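Local coordinates for SusD-like carbohydrate binding protein BF1063 (Bacteroides fragilis NCTC 9343, PDB 3I4G) that probably binds carbohydrate at the bacterial outer membrane, as SusD-like proteins do in glycan uptake, at residues 19-24 and 113-118; 121-126 and 179-184. All coordinates share one frame; numbering follows the deposited sequence.

Contact 1. Residues 19-24 and 113-118; sequences NSESNA and SESEKK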
# COMPACT_ATOMS: atom_id res chain seq x y z
N ASN A 19 16.55 -30.23 -14.75
CA ASN A 19 16.31 -30.87 -16.04
C ASN A 19 14.87 -30.69 -16.52
O ASN A 19 14.56 -30.95 -17.69
CB ASN A 19 16.60 -32.37 -15.97
CG ASN A 19 18.02 -32.69 -15.58
OD1 ASN A 19 18.93 -31.88 -15.73
ND2 ASN A 19 18.23 -33.91 -15.10
N SER A 20 13.99 -30.22 -15.64
CA SER A 20 12.56 -30.12 -15.91
C SER A 20 11.97 -28.72 -15.79
O SER A 20 12.13 -28.09 -14.76
CB SER A 20 11.87 -31.04 -14.89
OG SER A 20 10.49 -30.75 -14.79
N GLU A 21 11.31 -28.23 -16.85
CA GLU A 21 10.64 -26.91 -16.79
C GLU A 21 9.52 -26.90 -15.75
O GLU A 21 9.23 -25.85 -15.21
CB GLU A 21 10.12 -26.44 -18.17
CG GLU A 21 11.27 -25.97 -19.06
CD GLU A 21 10.86 -25.39 -20.39
OE1 GLU A 21 9.63 -25.42 -20.72
OE2 GLU A 21 11.79 -24.92 -21.11
N SER A 22 8.88 -28.04 -15.51
CA SER A 22 7.84 -28.10 -14.48
C SER A 22 8.45 -27.88 -13.10
O SER A 22 7.85 -27.23 -12.24
CB SER A 22 7.07 -29.43 -14.53
OG SER A 22 5.97 -29.39 -13.63
N ASN A 23 9.65 -28.41 -12.87
CA ASN A 23 10.35 -28.20 -11.59
C ASN A 23 10.76 -26.73 -11.45
O ASN A 23 10.63 -26.12 -10.38
CB ASN A 23 11.58 -29.09 -11.47
CG ASN A 23 11.23 -30.54 -11.15
OD1 ASN A 23 10.12 -30.84 -10.72
ND2 ASN A 23 12.18 -31.44 -11.37
N ALA A 24 11.24 -26.13 -12.54
CA ALA A 24 11.51 -24.70 -12.52
C ALA A 24 10.24 -23.92 -12.21
O ALA A 24 10.25 -22.98 -11.43
CB ALA A 24 12.11 -24.25 -13.84
N SER A 113 17.77 -26.16 -20.65
CA SER A 113 17.46 -25.97 -22.06
C SER A 113 16.86 -24.60 -22.31
O SER A 113 15.99 -24.14 -21.59
CB SER A 113 16.47 -27.03 -22.49
OG SER A 113 17.00 -28.32 -22.28
N GLU A 114 17.30 -23.98 -23.41
CA GLU A 114 16.76 -22.69 -23.77
C GLU A 114 15.33 -22.81 -24.28
O GLU A 114 15.02 -23.72 -25.03
CB GLU A 114 17.62 -22.10 -24.86
CG GLU A 114 19.08 -21.84 -24.45
CD GLU A 114 19.25 -20.76 -23.40
OE1 GLU A 114 18.64 -19.67 -23.51
OE2 GLU A 114 20.01 -21.00 -22.44
N SER A 115 14.52 -21.85 -23.90
CA SER A 115 13.13 -21.79 -24.36
C SER A 115 12.55 -20.45 -24.00
O SER A 115 13.07 -19.71 -23.16
CB SER A 115 12.26 -22.86 -23.71
OG SER A 115 12.05 -22.62 -22.34
N GLU A 116 11.42 -20.15 -24.61
CA GLU A 116 10.73 -18.90 -24.24
C GLU A 116 10.33 -18.93 -22.77
O GLU A 116 10.37 -17.90 -22.09
CB GLU A 116 9.53 -18.65 -25.17
CG GLU A 116 10.05 -18.30 -26.54
CD GLU A 116 8.99 -18.04 -27.59
OE1 GLU A 116 7.82 -17.77 -27.23
OE2 GLU A 116 9.39 -18.10 -28.80
N LYS A 117 9.91 -20.09 -22.26
CA LYS A 117 9.50 -20.20 -20.87
C LYS A 117 10.69 -19.95 -19.94
O LYS A 117 10.56 -19.25 -18.94
CB LYS A 117 8.87 -21.57 -20.56
CG LYS A 117 7.48 -21.71 -21.12
CD LYS A 117 6.92 -23.10 -20.90
CE LYS A 117 5.58 -23.23 -21.62
NZ LYS A 117 4.93 -24.54 -21.34
N LYS A 118 11.85 -20.51 -20.28
CA LYS A 118 13.05 -20.24 -19.46
C LYS A 118 13.35 -18.73 -19.40
O LYS A 118 13.58 -18.17 -18.31
CB LYS A 118 14.26 -21.02 -19.99
CG LYS A 118 15.56 -20.70 -19.23
CD LYS A 118 16.73 -21.40 -19.83
CE LYS A 118 18.07 -20.91 -19.26
NZ LYS A 118 19.25 -21.59 -19.84
O HOH W 1 14.24 -25.10 -19.83
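Glu-21 and Lys-118 are the residues of 19-24 and 113-118 whose CA atoms lie nearest each other, 7.6 Å apart, a spacing that no main-chain bond spans and that the side chain of Glu-21 bridges. This glutamate, in the first turn of helix 21-33, is extended beyond CG (chi2 -176°), which carries its carboxylate across to the start of helix 116-139. There Ser-115 OG donates to Glu-21 OE2 at 2.6 Å, a short bond that meets the acceptor from above the carboxylate plane, 36° out of it.

Ser-115 is itself an N-cap. With chi1 at 70°, Ser-115 OG sits between the backbone N and the carbonyl carbon and turns back over the helix start, where it accepts from Lys-118 N at 3.0 Å. One hydroxyl therefore both closes the first turn and donates a hydrogen bond to the carboxylate, and these two bonds would be expected to fix its rotation. Glu-21 OE2 has a second donor in a water, 2.8 Å from it, which also donates to Ser-113 O and so ties the carboxylate to the loop ahead of the helix. The other oxygen, Glu-21 OE1, lies 3.6 Å from Lys-117 CD. The two side chains cross at about a right angle, and the ammonium runs on past the carboxylate, leaving Glu-21 OE1 and Lys-117 NZ 4.8 Å apart: the opposite charges may attract, but they form no salt bridge.

The segment 19-24 has a matching cap, Ser-20 OG accepting from Asn-23 N. Lys-118 NZ is bonded to Glu-114 OE2 and to the carbonyls of Ser-112 and Gln-110, in the loop after helix 86-109. The contact thus joins the starts of helices 21-33 and 116-139 at the surface of the helical, probably TPR-related part of this SusD-family protein.

Contact 2. Residues 121-126 and 179-184; sequences MIAEAR and ADLPRF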
# COMPACT_ATOMS: atom_id res chain seq x y z
N MSE A 121 10.82 -16.99 -17.20
CA MSE A 121 10.98 -17.27 -15.77
C MSE A 121 12.19 -16.58 -15.15
O MSE A 121 12.13 -16.11 -14.02
CB MSE A 121 11.05 -18.76 -15.52
CG MSE A 121 9.71 -19.46 -15.87
SE MSE A 121 9.63 -21.28 -15.19
CE MSE A 121 10.68 -22.00 -16.56
N ILE A 122 13.27 -16.43 -15.91
CA ILE A 122 14.42 -15.67 -15.47
C ILE A 122 13.99 -14.23 -15.22
O ILE A 122 14.32 -13.63 -14.21
CB ILE A 122 15.57 -15.69 -16.48
CG1 ILE A 122 16.21 -17.08 -16.49
CG2 ILE A 122 16.61 -14.60 -16.16
CD1 ILE A 122 17.15 -17.35 -17.65
N ALA A 123 13.24 -13.65 -16.17
CA ALA A 123 12.72 -12.29 -15.97
C ALA A 123 11.82 -12.18 -14.75
O ALA A 123 11.88 -11.17 -14.01
CB ALA A 123 11.99 -11.84 -17.23
N GLU A 124 10.98 -13.18 -14.49
CA GLU A 124 10.11 -13.16 -13.31
C GLU A 124 10.93 -13.19 -12.05
O GLU A 124 10.64 -12.44 -11.12
CB GLU A 124 9.14 -14.32 -13.37
CG GLU A 124 8.18 -14.20 -14.53
CD GLU A 124 7.19 -15.31 -14.57
OE1 GLU A 124 6.14 -15.21 -13.89
OE2 GLU A 124 7.44 -16.30 -15.27
N ALA A 125 11.93 -14.05 -11.99
CA ALA A 125 12.80 -14.11 -10.82
C ALA A 125 13.55 -12.81 -10.60
O ALA A 125 13.70 -12.35 -9.46
CB ALA A 125 13.78 -15.29 -10.93
N ARG A 126 14.01 -12.19 -11.69
CA ARG A 126 14.69 -10.90 -11.55
C ARG A 126 13.75 -9.80 -11.07
O ARG A 126 14.12 -8.97 -10.26
CB ARG A 126 15.39 -10.50 -12.85
CG ARG A 126 16.56 -11.43 -13.21
CD ARG A 126 17.13 -11.08 -14.56
NE ARG A 126 17.95 -9.89 -14.50
CZ ARG A 126 18.60 -9.40 -15.55
NH1 ARG A 126 18.44 -9.93 -16.75
NH2 ARG A 126 19.40 -8.35 -15.40
N ALA A 179 11.70 -6.24 -20.39
CA ALA A 179 11.94 -6.62 -21.76
C ALA A 179 11.51 -8.05 -22.06
O ALA A 179 11.10 -8.32 -23.17
CB ALA A 179 13.41 -6.47 -22.09
N ASP A 180 11.62 -8.94 -21.07
CA ASP A 180 11.35 -10.37 -21.28
C ASP A 180 10.11 -10.90 -20.59
O ASP A 180 9.90 -12.10 -20.56
CB ASP A 180 12.58 -11.21 -20.85
CG ASP A 180 13.75 -11.10 -21.82
OD1 ASP A 180 13.55 -10.72 -23.00
OD2 ASP A 180 14.88 -11.45 -21.39
N LEU A 181 9.27 -10.01 -20.08
CA LEU A 181 8.00 -10.41 -19.52
C LEU A 181 6.91 -10.16 -20.56
O LEU A 181 6.99 -9.16 -21.30
CB LEU A 181 7.68 -9.62 -18.26
CG LEU A 181 8.55 -9.93 -17.04
CD1 LEU A 181 8.33 -8.92 -15.92
CD2 LEU A 181 8.32 -11.37 -16.54
N PRO A 182 5.88 -11.01 -20.59
CA PRO A 182 4.78 -10.73 -21.51
C PRO A 182 4.04 -9.47 -21.16
O PRO A 182 3.89 -9.13 -19.98
CB PRO A 182 3.86 -11.94 -21.40
CG PRO A 182 4.46 -12.85 -20.36
CD PRO A 182 5.67 -12.22 -19.76
N ARG A 183 3.53 -8.80 -22.18
CA ARG A 183 2.67 -7.64 -21.97
C ARG A 183 1.40 -8.10 -21.30
O ARG A 183 0.96 -9.24 -21.45
CB ARG A 183 2.40 -6.92 -23.29
CG ARG A 183 1.55 -7.69 -24.25
CD ARG A 183 1.57 -7.04 -25.60
NE ARG A 183 0.98 -5.70 -25.56
CZ ARG A 183 1.26 -4.72 -26.41
NH1 ARG A 183 2.16 -4.88 -27.38
NH2 ARG A 183 0.62 -3.58 -26.31
N PHE A 184 0.77 -7.17 -20.59
CA PHE A 184 -0.48 -7.38 -19.85
C PHE A 184 -1.55 -8.03 -20.72
O PHE A 184 -2.23 -9.00 -20.29
CB PHE A 184 -0.99 -6.02 -19.32
CG PHE A 184 -2.27 -6.11 -18.53
CD1 PHE A 184 -3.50 -6.05 -19.17
CD2 PHE A 184 -2.25 -6.28 -17.14
CE1 PHE A 184 -4.69 -6.11 -18.46
CE2 PHE A 184 -3.46 -6.33 -16.43
CZ PHE A 184 -4.68 -6.26 -17.12
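Ala-123 on helix 116-139 packs against Asp-180 and Leu-181, where helix 163-180 runs out into a loop. The contact between 121-126 and 179-184 is carried by carbon atoms, with no hydrogen bond across it. Its backbones come close: the CA atoms of Ala-123 and Asp-180 are 5.8 Å apart, an approach compatible with the small methyl at Ala-123.

Among the apolar contacts, that methyl touches two residues. Ala-123 CB meets Asp-180 CB at 3.7 Å, so the aspartate takes part through its methylene. Ala-123 CB also lies 3.8 Å from Leu-181 CD2. The leucine reaches the helix mainly through CD2, with CG just behind: chi1 of -69° sets CG anti to the carbonyl carbon, and chi2 of 170° sends CD1 on in the extended direction and leaves CD2 to turn toward the helix. Leu-181 CD2 also comes within 3.5 Å of Glu-124 CG, a contact that rests the leucine methyl on the aliphatic part of the glutamate, short of its carboxylate. These two side chains run at a slant to one another.

The polar ends of Glu-124 and Arg-126 are engaged outside the two segments. Glu-124 sends its buried carboxylate to Tyr-32 OH on helix 21-33 and to a salt bridge with Arg-194. Arg-126 pairs with Glu-173 of helix 163-180, while Arg-126 NH1 stays 6.0 Å from Asp-180 OD2, too far for an ion pair. Other faces of 121-126 are also covered, Met-121 and Glu-124 touching Leu-28 of helix 21-33, and Ile-122 and Ala-125 touching Leu-106 of helix 86-109.

Chemically, then, this is close van der Waals packing, 154 Å² in all, between helices of the probably TPR-related part of the fold. The carboxylate of Glu-124 is turned away from Leu-181, to Tyr-32 and Arg-194, which probably helps hold CG in place.

How the contacts relate
Both contacts use helix 116-139, contact 1 at its first turn and contact 2 farther along, with centres 14 Å apart. Contact 1 lies at the surface, its centre about 33 Å from the centre of the chain, and is polar, resting on a carboxylate, a capping hydroxyl and a water. Contact 2 is largely buried, its centre about 23 Å from the centre of the chain, and rests on carbon packing. In chain order contact 1 closes before contact 2 opens, yet they meet in space: Ala-24 CB lies 3.8 Å from CE of the selenomethionine Met-121. Helix 116-139 is thereby joined to helix 21-33 in one contact and to the end of helix 163-180 in the other.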